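Local structure of 6-phosphogluconate dehydratase (Shewanella oneidensis, 2GP4) at residues A[547-552]-A[588-593]; A[491-496]-A[556-561]; A[144-149]-A[502-507]; A[469-474]-A[478-483]. The protein catalyses the dehydration of 6-phosphogluconate to 2-keto-3-deoxy-6-phosphogluconate, a step of the Entner-Doudoroff pathway, and probably needs an iron-sulfur cluster that is absent from this apo form. All blocks are in the same frame, centred on the assembly; numbering follows the deposited sequence.

Interaction 1 (A[547-552]-A[588-593])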
loop_
_atom_site.group_PDB
_atom_site.type_symbol
_atom_site.label_atom_id
_atom_site.label_comp_id
_atom_site.label_asym_id
_atom_site.label_seq_id
_atom_site.Cartn_x
_atom_site.Cartn_y
_atom_site.Cartn_z
ATOM N N PRO A 547 -4.963 4.576 19.728
ATOM C CA PRO A 547 -5.182 3.146 20.025
ATOM C C PRO A 547 -6.592 2.667 19.680
ATOM O O PRO A 547 -7.555 3.423 19.831
ATOM C CB PRO A 547 -4.951 3.061 21.543
ATOM C CG PRO A 547 -4.164 4.275 21.889
ATOM C CD PRO A 547 -4.687 5.337 20.960
ATOM N N GLU A 548 -6.705 1.429 19.204
ATOM C CA GLU A 548 -8.008 0.839 18.901
ATOM C C GLU A 548 -8.827 0.633 20.179
ATOM O O GLU A 548 -8.305 0.803 21.288
ATOM C CB GLU A 548 -7.876 -0.460 18.084
ATOM C CG GLU A 548 -7.230 -1.655 18.775
ATOM C CD GLU A 548 -7.300 -2.918 17.912
ATOM O OE1 GLU A 548 -6.286 -3.272 17.267
ATOM O OE2 GLU A 548 -8.378 -3.555 17.860
ATOM N N ALA A 549 -10.108 0.297 20.018
ATOM C CA ALA A 549 -11.024 0.180 21.156
ATOM C C ALA A 549 -10.507 -0.784 22.229
ATOM O O ALA A 549 -10.377 -0.399 23.393
ATOM C CB ALA A 549 -12.428 -0.208 20.693
ATOM N N ILE A 550 -10.179 -2.011 21.834
ATOM C CA ILE A 550 -9.715 -3.027 22.790
ATOM C C ILE A 550 -8.284 -2.803 23.308
ATOM O O ILE A 550 -7.834 -3.507 24.215
ATOM C CB ILE A 550 -9.882 -4.483 22.258
ATOM C CG1 ILE A 550 -8.943 -4.762 21.080
ATOM C CG2 ILE A 550 -11.357 -4.777 21.920
ATOM C CD1 ILE A 550 -8.650 -6.232 20.892
ATOM N N ASP A 551 -7.577 -1.829 22.733
ATOM C CA ASP A 551 -6.289 -1.397 23.272
ATOM C C ASP A 551 -6.445 -0.248 24.279
ATOM O O ASP A 551 -5.457 0.291 24.774
ATOM C CB ASP A 551 -5.321 -1.008 22.149
ATOM C CG ASP A 551 -4.431 -2.165 21.713
ATOM O OD1 ASP A 551 -3.968 -2.929 22.588
ATOM O OD2 ASP A 551 -4.177 -2.305 20.496
ATOM N N GLY A 552 -7.690 0.119 24.576
ATOM C CA GLY A 552 -7.987 1.141 25.580
ATOM C C GLY A 552 -8.083 2.546 25.022
ATOM O O GLY A 552 -8.077 3.518 25.772
ATOM N N THR A 588 -17.701 0.174 27.477
ATOM C CA THR A 588 -18.550 -1.005 27.330
ATOM C C THR A 588 -17.732 -2.194 26.824
ATOM O O THR A 588 -16.774 -2.031 26.063
ATOM C CB THR A 588 -19.757 -0.758 26.394
ATOM O OG1 THR A 588 -19.299 -0.272 25.124
ATOM C CG2 THR A 588 -20.722 0.251 27.010
ATOM N N GLU A 589 -18.113 -3.390 27.264
ATOM C CA GLU A 589 -17.414 -4.609 26.893
ATOM C C GLU A 589 -17.839 -5.032 25.492
ATOM O O GLU A 589 -19.024 -5.273 25.237
ATOM C CB GLU A 589 -17.717 -5.710 27.909
ATOM C CG GLU A 589 -16.768 -6.899 27.883
ATOM C CD GLU A 589 -17.157 -7.979 28.888
ATOM O OE1 GLU A 589 -16.276 -8.787 29.264
ATOM O OE2 GLU A 589 -18.340 -8.023 29.304
ATOM N N ILE A 590 -16.870 -5.097 24.584
ATOM C CA ILE A 590 -17.133 -5.560 23.226
ATOM C C ILE A 590 -17.052 -7.087 23.163
ATOM O O ILE A 590 -16.042 -7.682 23.555
ATOM C CB ILE A 590 -16.184 -4.905 22.187
ATOM C CG1 ILE A 590 -16.329 -3.380 22.225
ATOM C CG2 ILE A 590 -16.476 -5.440 20.782
ATOM C CD1 ILE A 590 -15.276 -2.630 21.457
ATOM N N ASP A 591 -18.130 -7.702 22.678
ATOM C CA ASP A 591 -18.237 -9.150 22.560
ATOM C C ASP A 591 -17.563 -9.643 21.287
ATOM O O ASP A 591 -18.151 -9.585 20.206
ATOM C CB ASP A 591 -19.711 -9.578 22.579
ATOM C CG ASP A 591 -19.886 -11.092 22.549
ATOM O OD1 ASP A 591 -18.974 -11.811 23.004
ATOM O OD2 ASP A 591 -20.942 -11.563 22.073
ATOM N N LEU A 592 -16.340 -10.148 21.422
ATOM C CA LEU A 592 -15.560 -10.578 20.263
ATOM C C LEU A 592 -15.547 -12.090 20.056
ATOM O O LEU A 592 -14.819 -12.593 19.201
ATOM C CB LEU A 592 -14.124 -10.055 20.367
ATOM C CG LEU A 592 -13.931 -8.543 20.287
ATOM C CD1 LEU A 592 -12.687 -8.141 21.068
ATOM C CD2 LEU A 592 -13.863 -8.086 18.836
ATOM N N ARG A 593 -16.359 -12.801 20.831
ATOM C CA ARG A 593 -16.402 -14.267 20.807
ATOM C C ARG A 593 -16.539 -14.859 19.406
ATOM O O ARG A 593 -15.894 -15.859 19.087
ATOM C CB ARG A 593 -17.512 -14.787 21.731
ATOM C CG ARG A 593 -17.097 -14.879 23.203
ATOM C CD ARG A 593 -18.186 -14.366 24.146
ATOM N NE ARG A 593 -19.351 -15.247 24.224
ATOM C CZ ARG A 593 -20.588 -14.840 24.504
ATOM N NH1 ARG A 593 -20.841 -13.552 24.714
ATOM N NH2 ARG A 593 -21.581 -15.722 24.556
#
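Ile-550 and Leu-592 make one of the two close approaches of this contact, the branch methyl CG2 of Ile-550 lying 3.7 Å from CD1 of Leu-592. The two side chains run at a slant to one another and meet through single methyl groups, not along their lengths. In Ile-550, CG1 takes the place between the backbone N and the carbonyl carbon (chi1 68°), which leaves CG2 to face the loop 588-593. The second close approach joins CB of Ala-549 to CD1 of Ile-590 at 3.8 Å. Ile-590 gets there by an extended chain: with chi2 at 169°, its terminal methyl stands well out from its own backbone. Between the two pairs the packing is slacker, since Ile-550 CG2 and Ile-590 CD1 are 4.5 Å apart. Ala-501 of helix 499-502 touches both Ile-550 and Leu-592, while Lys-495 packs on Ala-549 and Ile-590.

The outer side is polar and open to solvent. There Asp-591 and Arg-593, both exposed, form a salt bridge within their own loop, Arg-593 NH1 to Asp-591 OD1 at 3.1 Å, whose hydrogen bond is bent and weak. On the other segment, the turn holding Ala-549 and Ile-550 is closed by Gly-552 N bonding to Ala-549 O at 3.0 Å, and a salt bridge from Asp-551 to Lys-500 ties it to helix 499-502. Four aliphatic side chains thus carry the whole contact between these loops of the C-terminal region; with no polar pair between them to set direction, the fit rests on methyl shape and on the neighbours that hold each loop.

Interaction 2 (A[491-496]-A[556-561])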
loop_
_atom_site.group_PDB
_atom_site.type_symbol
_atom_site.label_atom_id
_atom_site.label_comp_id
_atom_site.label_asym_id
_atom_site.label_seq_id
_atom_site.Cartn_x
_atom_site.Cartn_y
_atom_site.Cartn_z
ATOM N N VAL A 491 -21.632 11.733 13.625
ATOM C CA VAL A 491 -20.414 11.001 13.318
ATOM C C VAL A 491 -20.652 9.540 13.691
ATOM O O VAL A 491 -20.835 9.217 14.863
ATOM C CB VAL A 491 -19.177 11.589 14.052
ATOM C CG1 VAL A 491 -17.923 10.760 13.766
ATOM C CG2 VAL A 491 -18.954 13.042 13.649
ATOM N N VAL A 492 -20.692 8.668 12.687
ATOM C CA VAL A 492 -20.862 7.229 12.915
ATOM C C VAL A 492 -19.531 6.594 13.356
ATOM O O VAL A 492 -18.557 6.548 12.589
ATOM C CB VAL A 492 -21.418 6.512 11.663
ATOM C CG1 VAL A 492 -21.542 5.006 11.901
ATOM C CG2 VAL A 492 -22.768 7.099 11.262
ATOM N N VAL A 493 -19.502 6.129 14.603
ATOM C CA VAL A 493 -18.321 5.517 15.197
ATOM C C VAL A 493 -18.457 4.004 15.142
ATOM O O VAL A 493 -19.399 3.433 15.698
ATOM C CB VAL A 493 -18.136 5.958 16.674
ATOM C CG1 VAL A 493 -16.997 5.177 17.354
ATOM C CG2 VAL A 493 -17.911 7.472 16.769
ATOM N N VAL A 494 -17.508 3.364 14.466
ATOM C CA VAL A 494 -17.475 1.916 14.351
ATOM C C VAL A 494 -16.228 1.393 15.059
ATOM O O VAL A 494 -15.105 1.570 14.585
ATOM C CB VAL A 494 -17.480 1.463 12.877
ATOM C CG1 VAL A 494 -17.658 -0.045 12.789
ATOM C CG2 VAL A 494 -18.581 2.186 12.083
ATOM N N LYS A 495 -16.427 0.754 16.204
ATOM C CA LYS A 495 -15.305 0.294 17.000
ATOM C C LYS A 495 -15.174 -1.229 16.965
ATOM O O LYS A 495 -16.031 -1.921 16.399
ATOM C CB LYS A 495 -15.409 0.831 18.432
ATOM C CG LYS A 495 -16.698 0.470 19.151
ATOM C CD LYS A 495 -16.634 0.889 20.599
ATOM C CE LYS A 495 -17.852 0.398 21.359
ATOM N NZ LYS A 495 -17.846 0.936 22.746
ATOM N N GLY A 496 -14.084 -1.729 17.549
ATOM C CA GLY A 496 -13.771 -3.159 17.558
ATOM C C GLY A 496 -13.419 -3.685 16.180
ATOM O O GLY A 496 -13.708 -4.840 15.852
ATOM N N ALA A 556 -13.234 3.742 22.745
ATOM C CA ALA A 556 -13.981 2.770 23.548
ATOM C C ALA A 556 -14.922 3.424 24.562
ATOM O O ALA A 556 -15.916 2.820 24.968
ATOM C CB ALA A 556 -13.018 1.808 24.258
ATOM N N LYS A 557 -14.608 4.653 24.961
ATOM C CA LYS A 557 -15.414 5.382 25.948
ATOM C C LYS A 557 -16.485 6.287 25.339
ATOM O O LYS A 557 -17.399 6.732 26.048
ATOM C CB LYS A 557 -14.518 6.181 26.898
ATOM C CG LYS A 557 -13.861 5.326 27.978
ATOM C CD LYS A 557 -13.088 6.171 28.971
ATOM C CE LYS A 557 -12.454 5.300 30.046
ATOM N NZ LYS A 557 -11.800 6.128 31.096
ATOM N N VAL A 558 -16.374 6.550 24.035
ATOM C CA VAL A 558 -17.339 7.388 23.316
ATOM C C VAL A 558 -18.762 6.857 23.526
ATOM O O VAL A 558 -18.998 5.651 23.449
ATOM C CB VAL A 558 -17.024 7.467 21.801
ATOM C CG1 VAL A 558 -17.979 8.430 21.097
ATOM C CG2 VAL A 558 -15.591 7.901 21.562
ATOM N N GLN A 559 -19.693 7.759 23.817
ATOM C CA GLN A 559 -21.093 7.397 24.018
ATOM C C GLN A 559 -21.946 8.122 22.991
ATOM O O GLN A 559 -21.530 9.148 22.461
ATOM C CB GLN A 559 -21.546 7.758 25.440
ATOM C CG GLN A 559 -20.870 6.942 26.539
ATOM C CD GLN A 559 -21.279 7.347 27.957
ATOM O OE1 GLN A 559 -22.166 8.186 28.162
ATOM N NE2 GLN A 559 -20.631 6.737 28.946
ATOM N N ASP A 560 -23.131 7.587 22.704
ATOM C CA ASP A 560 -24.070 8.256 21.810
ATOM C C ASP A 560 -24.346 9.672 22.304
ATOM O O ASP A 560 -24.575 9.895 23.498
ATOM C CB ASP A 560 -25.380 7.472 21.707
ATOM C CG ASP A 560 -25.190 6.088 21.115
ATOM O OD1 ASP A 560 -24.853 5.988 19.912
ATOM O OD2 ASP A 560 -25.389 5.097 21.856
ATOM N N GLY A 561 -24.298 10.629 21.385
ATOM C CA GLY A 561 -24.599 12.018 21.713
ATOM C C GLY A 561 -23.364 12.886 21.831
ATOM O O GLY A 561 -23.405 14.064 21.475
HETATM O O HOH W 1 -16.092 -0.273 24.053
HETATM O O HOH W 2 -17.419 3.719 22.599
#
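Two waters link Lys-495 to the loop 556-561. Its NZ donates to one water at 2.8 Å, and that water reaches the carbonyl O of Val-558 at 2.6 Å. The other water makes a 3.2 Å bond to Ala-556 O, although its own approach to NZ is short enough to leave this bridge less certain. The lysine can span the gap because its chain is fully extended beyond CG, after a first torsion (chi1 57°) that sets CG between the backbone N and the carbonyl carbon. A direct protein partner lies outside the two segments: NZ also bonds to the hydroxyl of Thr-588. The ammonium therefore sits among carbonyl, hydroxyl and water oxygens, a setting that would favour its charged form.

Strand 490-494 is an inner strand of the mixed sheet, flanked by 463-471 and 524-528, and the loop 556-561 runs past it on the way to strand 563-567.

The apolar share is looser. CG2 of Val-493 and CG1 of Val-558 approach to 4.4 Å, and Ile-564 touches both valines. Val-558 also rests on Ala-468 and Val-470 of strand 463-471.

Interaction 3 (A[144-149]-A[502-507])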
loop_
_atom_site.group_PDB
_atom_site.type_symbol
_atom_site.label_atom_id
_atom_site.label_comp_id
_atom_site.label_asym_id
_atom_site.label_seq_id
_atom_site.Cartn_x
_atom_site.Cartn_y
_atom_site.Cartn_z
ATOM N N LEU A 144 -8.954 -12.610 8.055
ATOM C CA LEU A 144 -7.626 -13.235 7.977
ATOM C C LEU A 144 -6.700 -12.576 6.945
ATOM O O LEU A 144 -5.523 -12.942 6.833
ATOM C CB LEU A 144 -7.747 -14.729 7.647
ATOM C CG LEU A 144 -8.466 -15.691 8.596
ATOM C CD1 LEU A 144 -8.319 -17.122 8.089
ATOM C CD2 LEU A 144 -7.947 -15.566 10.026
ATOM N N SER A 145 -7.239 -11.618 6.196
ATOM C CA SER A 145 -6.542 -10.979 5.088
ATOM C C SER A 145 -5.239 -10.273 5.486
ATOM O O SER A 145 -4.205 -10.455 4.844
ATOM C CB SER A 145 -7.484 -10.010 4.378
ATOM O OG SER A 145 -6.769 -9.126 3.535
ATOM N N LEU A 146 -5.299 -9.464 6.534
ATOM C CA LEU A 146 -4.111 -8.800 7.039
ATOM C C LEU A 146 -3.162 -9.844 7.636
ATOM O O LEU A 146 -1.953 -9.812 7.388
ATOM C CB LEU A 146 -4.493 -7.774 8.105
ATOM C CG LEU A 146 -3.554 -6.617 8.469
ATOM C CD1 LEU A 146 -3.542 -6.473 9.981
ATOM C CD2 LEU A 146 -2.123 -6.751 7.935
ATOM N N LEU A 147 -3.730 -10.767 8.411
ATOM C CA LEU A 147 -2.974 -11.816 9.061
ATOM C C LEU A 147 -2.236 -12.729 8.087
ATOM O O LEU A 147 -1.189 -13.277 8.436
ATOM C CB LEU A 147 -3.895 -12.646 9.958
ATOM C CG LEU A 147 -4.202 -12.071 11.342
ATOM C CD1 LEU A 147 -5.440 -12.724 11.916
ATOM C CD2 LEU A 147 -3.000 -12.236 12.275
ATOM N N SER A 148 -2.776 -12.892 6.878
ATOM C CA SER A 148 -2.135 -13.724 5.854
ATOM C C SER A 148 -0.815 -13.147 5.333
ATOM O O SER A 148 0.034 -13.891 4.846
ATOM C CB SER A 148 -3.082 -13.988 4.683
ATOM O OG SER A 148 -3.361 -12.793 3.978
ATOM N N ARG A 149 -0.655 -11.829 5.425
ATOM C CA ARG A 149 0.625 -11.194 5.112
ATOM C C ARG A 149 1.717 -11.726 6.037
ATOM O O ARG A 149 2.808 -12.061 5.581
ATOM C CB ARG A 149 0.541 -9.669 5.228
ATOM C CG ARG A 149 1.870 -8.964 4.975
ATOM C CD ARG A 149 1.824 -7.519 5.420
ATOM N NE ARG A 149 1.947 -7.382 6.872
ATOM C CZ ARG A 149 1.828 -6.236 7.539
ATOM N NH1 ARG A 149 1.565 -5.097 6.902
ATOM N NH2 ARG A 149 1.963 -6.234 8.859
ATOM N N ASN A 502 -10.480 -7.915 15.506
ATOM C CA ASN A 502 -10.983 -8.896 14.550
ATOM C C ASN A 502 -10.107 -9.046 13.288
ATOM O O ASN A 502 -10.591 -9.446 12.234
ATOM C CB ASN A 502 -12.438 -8.567 14.172
ATOM C CG ASN A 502 -12.600 -7.167 13.576
ATOM O OD1 ASN A 502 -11.632 -6.406 13.445
ATOM N ND2 ASN A 502 -13.832 -6.827 13.198
ATOM N N GLY A 503 -8.826 -8.708 13.393
ATOM C CA GLY A 503 -7.908 -8.841 12.266
ATOM C C GLY A 503 -8.056 -7.763 11.214
ATOM O O GLY A 503 -7.542 -7.904 10.105
HETATM N N MSE A 504 -8.762 -6.690 11.575
HETATM C CA MSE A 504 -8.990 -5.520 10.719
HETATM C C MSE A 504 -9.546 -5.852 9.320
HETATM O O MSE A 504 -8.861 -5.662 8.318
HETATM C CB MSE A 504 -7.708 -4.672 10.633
HETATM C CG MSE A 504 -7.914 -3.194 10.325
HETATM SE SE MSE A 504 -6.208 -2.298 9.943
HETATM C CE MSE A 504 -5.572 -3.546 8.590
ATOM N N PRO A 505 -10.793 -6.353 9.243
ATOM C CA PRO A 505 -11.348 -6.597 7.914
ATOM C C PRO A 505 -11.746 -5.292 7.218
ATOM O O PRO A 505 -12.142 -4.336 7.883
ATOM C CB PRO A 505 -12.596 -7.435 8.211
ATOM C CG PRO A 505 -13.019 -7.005 9.575
ATOM C CD PRO A 505 -11.746 -6.711 10.313
ATOM N N GLU A 506 -11.623 -5.255 5.895
ATOM C CA GLU A 506 -12.122 -4.137 5.090
ATOM C C GLU A 506 -13.623 -4.056 5.259
ATOM O O GLU A 506 -14.328 -5.048 5.079
ATOM C CB GLU A 506 -11.789 -4.336 3.607
ATOM C CG GLU A 506 -10.318 -4.118 3.255
ATOM C CD GLU A 506 -10.033 -4.345 1.787
ATOM O OE1 GLU A 506 -10.997 -4.578 1.021
ATOM O OE2 GLU A 506 -8.845 -4.296 1.398
ATOM N N LEU A 507 -14.108 -2.881 5.637
ATOM C CA LEU A 507 -15.524 -2.711 5.913
ATOM C C LEU A 507 -16.207 -2.052 4.720
ATOM O O LEU A 507 -16.047 -0.866 4.490
ATOM C CB LEU A 507 -15.727 -1.904 7.200
ATOM C CG LEU A 507 -15.018 -2.412 8.463
ATOM C CD1 LEU A 507 -14.934 -1.303 9.495
ATOM C CD2 LEU A 507 -15.695 -3.659 9.040
HETATM O O HOH W 3 -7.952 -8.392 7.313
HETATM O O HOH W 4 -6.427 -10.248 9.411
#
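Leu-146 lies against the end of selenomethionine Met-504, the methyl CE resting 3.7 Å from CG and 3.8 Å from CD1 of the leucine. The selenomethionine is stretched as far as SE and then bends (chi3 52°), and this last turn brings CE over the branch point of Leu-146. The other methyl of the leucine, CD2, leans along the flank of the helix toward Arg-149, 4.0 Å above the centre of its guanidinium. That guanidinium is held further by bonds to His-326 and to the carbonyl of Gly-617.

Gly-503 contributes its backbone. Its carbonyl O is 3.6 Å from CB of Leu-146 and takes bonds from two waters, one at 2.9 Å and one at 2.7 Å, though each water has other acceptors nearby and its donation may be shared. The first water accepts from the amide N of Leu-146, the second from that of Leu-147 at 2.9 Å. These amides belong to the first turn of helix 145-160, so a single carbonyl serves two of its early N-H groups through solvent. Met-325 of helix 322-333 touches Met-504 as well.

The contact brings the mainly helical N-terminal part of the dehydratase against a loop of the C-terminal part, just beyond helix 499-502. It is an inter-domain junction in which a carbonyl reaches the first-turn amides of a helix through water, beside an apolar contact.

Interaction 4 (A[469-474]-A[478-483])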
loop_
_atom_site.group_PDB
_atom_site.type_symbol
_atom_site.label_atom_id
_atom_site.label_comp_id
_atom_site.label_asym_id
_atom_site.label_seq_id
_atom_site.Cartn_x
_atom_site.Cartn_y
_atom_site.Cartn_z
ATOM N N VAL A 469 -22.585 8.359 16.987
ATOM C CA VAL A 469 -23.422 7.171 16.865
ATOM C C VAL A 469 -22.497 5.943 16.888
ATOM O O VAL A 469 -21.760 5.689 15.935
ATOM C CB VAL A 469 -24.296 7.219 15.575
ATOM C CG1 VAL A 469 -24.964 5.878 15.322
ATOM C CG2 VAL A 469 -25.351 8.332 15.678
ATOM N N VAL A 470 -22.538 5.198 17.989
ATOM C CA VAL A 470 -21.568 4.132 18.258
ATOM C C VAL A 470 -22.112 2.747 17.929
ATOM O O VAL A 470 -23.195 2.376 18.376
ATOM C CB VAL A 470 -21.079 4.153 19.743
ATOM C CG1 VAL A 470 -19.920 3.185 19.947
ATOM C CG2 VAL A 470 -20.660 5.558 20.166
ATOM N N ILE A 471 -21.351 1.996 17.135
ATOM C CA ILE A 471 -21.606 0.571 16.897
ATOM C C ILE A 471 -20.286 -0.207 16.914
ATOM O O ILE A 471 -19.229 0.361 16.653
ATOM C CB ILE A 471 -22.383 0.312 15.576
ATOM C CG1 ILE A 471 -21.732 1.046 14.398
ATOM C CG2 ILE A 471 -23.844 0.733 15.726
ATOM C CD1 ILE A 471 -22.168 0.541 13.031
ATOM N N ASP A 472 -20.344 -1.498 17.241
ATOM C CA ASP A 472 -19.129 -2.317 17.295
ATOM C C ASP A 472 -19.111 -3.420 16.242
ATOM O O ASP A 472 -18.302 -4.351 16.300
ATOM C CB ASP A 472 -18.880 -2.868 18.711
ATOM C CG ASP A 472 -20.020 -3.731 19.234
ATOM O OD1 ASP A 472 -20.866 -4.208 18.446
ATOM O OD2 ASP A 472 -20.053 -3.946 20.462
ATOM N N ASP A 473 -20.009 -3.290 15.274
ATOM C CA ASP A 473 -20.141 -4.233 14.179
ATOM C C ASP A 473 -20.786 -3.468 13.040
ATOM O O ASP A 473 -21.832 -2.845 13.222
ATOM C CB ASP A 473 -21.022 -5.410 14.607
ATOM C CG ASP A 473 -21.064 -6.533 13.580
ATOM O OD1 ASP A 473 -21.027 -6.264 12.358
ATOM O OD2 ASP A 473 -21.163 -7.705 14.007
ATOM N N GLN A 474 -20.162 -3.510 11.865
ATOM C CA GLN A 474 -20.658 -2.777 10.701
ATOM C C GLN A 474 -22.058 -3.237 10.258
ATOM O O GLN A 474 -22.767 -2.505 9.564
ATOM C CB GLN A 474 -19.658 -2.848 9.542
ATOM C CG GLN A 474 -19.574 -4.204 8.833
ATOM C CD GLN A 474 -18.942 -4.107 7.448
ATOM O OE1 GLN A 474 -18.870 -3.026 6.855
ATOM N NE2 GLN A 474 -18.483 -5.239 6.929
ATOM N N ASP A 478 -27.308 -0.863 9.343
ATOM C CA ASP A 478 -28.497 -0.853 8.484
ATOM C C ASP A 478 -29.815 -0.682 9.262
ATOM O O ASP A 478 -30.693 0.076 8.843
ATOM C CB ASP A 478 -28.542 -2.113 7.610
ATOM C CG ASP A 478 -29.597 -2.030 6.515
ATOM O OD1 ASP A 478 -29.580 -1.048 5.731
ATOM O OD2 ASP A 478 -30.437 -2.957 6.434
ATOM N N ALA A 479 -29.941 -1.380 10.388
ATOM C CA ALA A 479 -31.139 -1.287 11.227
ATOM C C ALA A 479 -31.310 0.116 11.823
ATOM O O ALA A 479 -32.432 0.614 11.979
ATOM C CB ALA A 479 -31.095 -2.335 12.327
ATOM N N LEU A 480 -30.179 0.736 12.146
ATOM C CA LEU A 480 -30.123 2.081 12.694
ATOM C C LEU A 480 -30.533 3.081 11.616
ATOM O O LEU A 480 -31.281 4.027 11.882
ATOM C CB LEU A 480 -28.695 2.350 13.171
ATOM C CG LEU A 480 -28.345 3.209 14.388
ATOM C CD1 LEU A 480 -29.292 3.017 15.563
ATOM C CD2 LEU A 480 -26.920 2.869 14.798
ATOM N N PHE A 481 -30.044 2.845 10.398
ATOM C CA PHE A 481 -30.370 3.649 9.222
ATOM C C PHE A 481 -31.861 3.566 8.871
ATOM O O PHE A 481 -32.489 4.576 8.546
ATOM C CB PHE A 481 -29.514 3.175 8.042
ATOM C CG PHE A 481 -29.827 3.853 6.738
ATOM C CD1 PHE A 481 -30.795 3.337 5.883
ATOM C CD2 PHE A 481 -29.137 4.993 6.350
ATOM C CE1 PHE A 481 -31.087 3.956 4.668
ATOM C CE2 PHE A 481 -29.416 5.617 5.135
ATOM C CZ PHE A 481 -30.395 5.098 4.293
ATOM N N LYS A 482 -32.412 2.355 8.939
ATOM C CA LYS A 482 -33.817 2.090 8.612
ATOM C C LYS A 482 -34.810 2.682 9.615
ATOM O O LYS A 482 -35.965 2.944 9.266
ATOM C CB LYS A 482 -34.054 0.581 8.485
ATOM C CG LYS A 482 -33.596 -0.005 7.167
ATOM C CD LYS A 482 -33.652 -1.515 7.186
ATOM C CE LYS A 482 -33.479 -2.072 5.786
ATOM N NZ LYS A 482 -33.154 -3.519 5.822
ATOM N N SER A 483 -34.368 2.873 10.858
ATOM C CA SER A 483 -35.214 3.469 11.894
ATOM C C SER A 483 -35.090 4.990 11.900
ATOM O O SER A 483 -35.627 5.661 12.786
ATOM C CB SER A 483 -34.889 2.891 13.278
ATOM O OG SER A 483 -33.629 3.339 13.743
HETATM O O HOH W 5 -25.107 -2.602 8.487
#
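Apolar contact centres on one methyl of Leu-480. Its CD2 lies 3.6 Å from CG1 of Val-469 and 3.9 Å from CG2 of Ile-471, two residues on the same face of the strand. Leu-480 points against both Val-469 and Ile-471, and the overlap falls at CD2. In Val-469, CG1 is anti to the backbone N (chi1 169°), which extends it toward the helix.

A single water supplies the polar link. It donates to the carbonyl O of Gln-474 at 2.6 Å and accepts from the amide N of Asp-478 at 2.9 Å, joining the loop after the strand to the first turn of helix 477-482.

Within the helix, NZ of Lys-482 forms a salt bridge with OD2 of Asp-478 at 2.8 Å, on the syn side of the carboxylate and 21° out of its plane. At the C-terminal end, Ser-483 OG reaches back to Leu-480 O at 3.1 Å, from above the carbonyl plane.

Leu-480 thus packs the short helix onto strand 463-471, the first half of a beta-alpha-beta crossover that returns through strand 490-494, its parallel neighbour in the sheet.

How the interactions relate
Interactions 2 and 4 share the mixed sheet: strands 463-471 and 490-494 are neighbours, with Val-493 N 2.7 Å from Val-469 O and Ile-471 N 2.8 Å from Val-493 O. Their centres are about 11 Å apart, as are those of interactions 1 and 2, where Lys-495 NZ lies 3.0 Å from Thr-588 OG1 and Ile-590 packs on the lysine chain. Interaction 1 also touches interaction 4, through Ile-590 and Asp-472. Interaction 3 stands apart, its centre about 16 to 22 Å from the other centres, at the junction with the N-terminal part; Gly-496 and Asn-502 connect it to interaction 2, Leu-507 and Gln-474 to interaction 4.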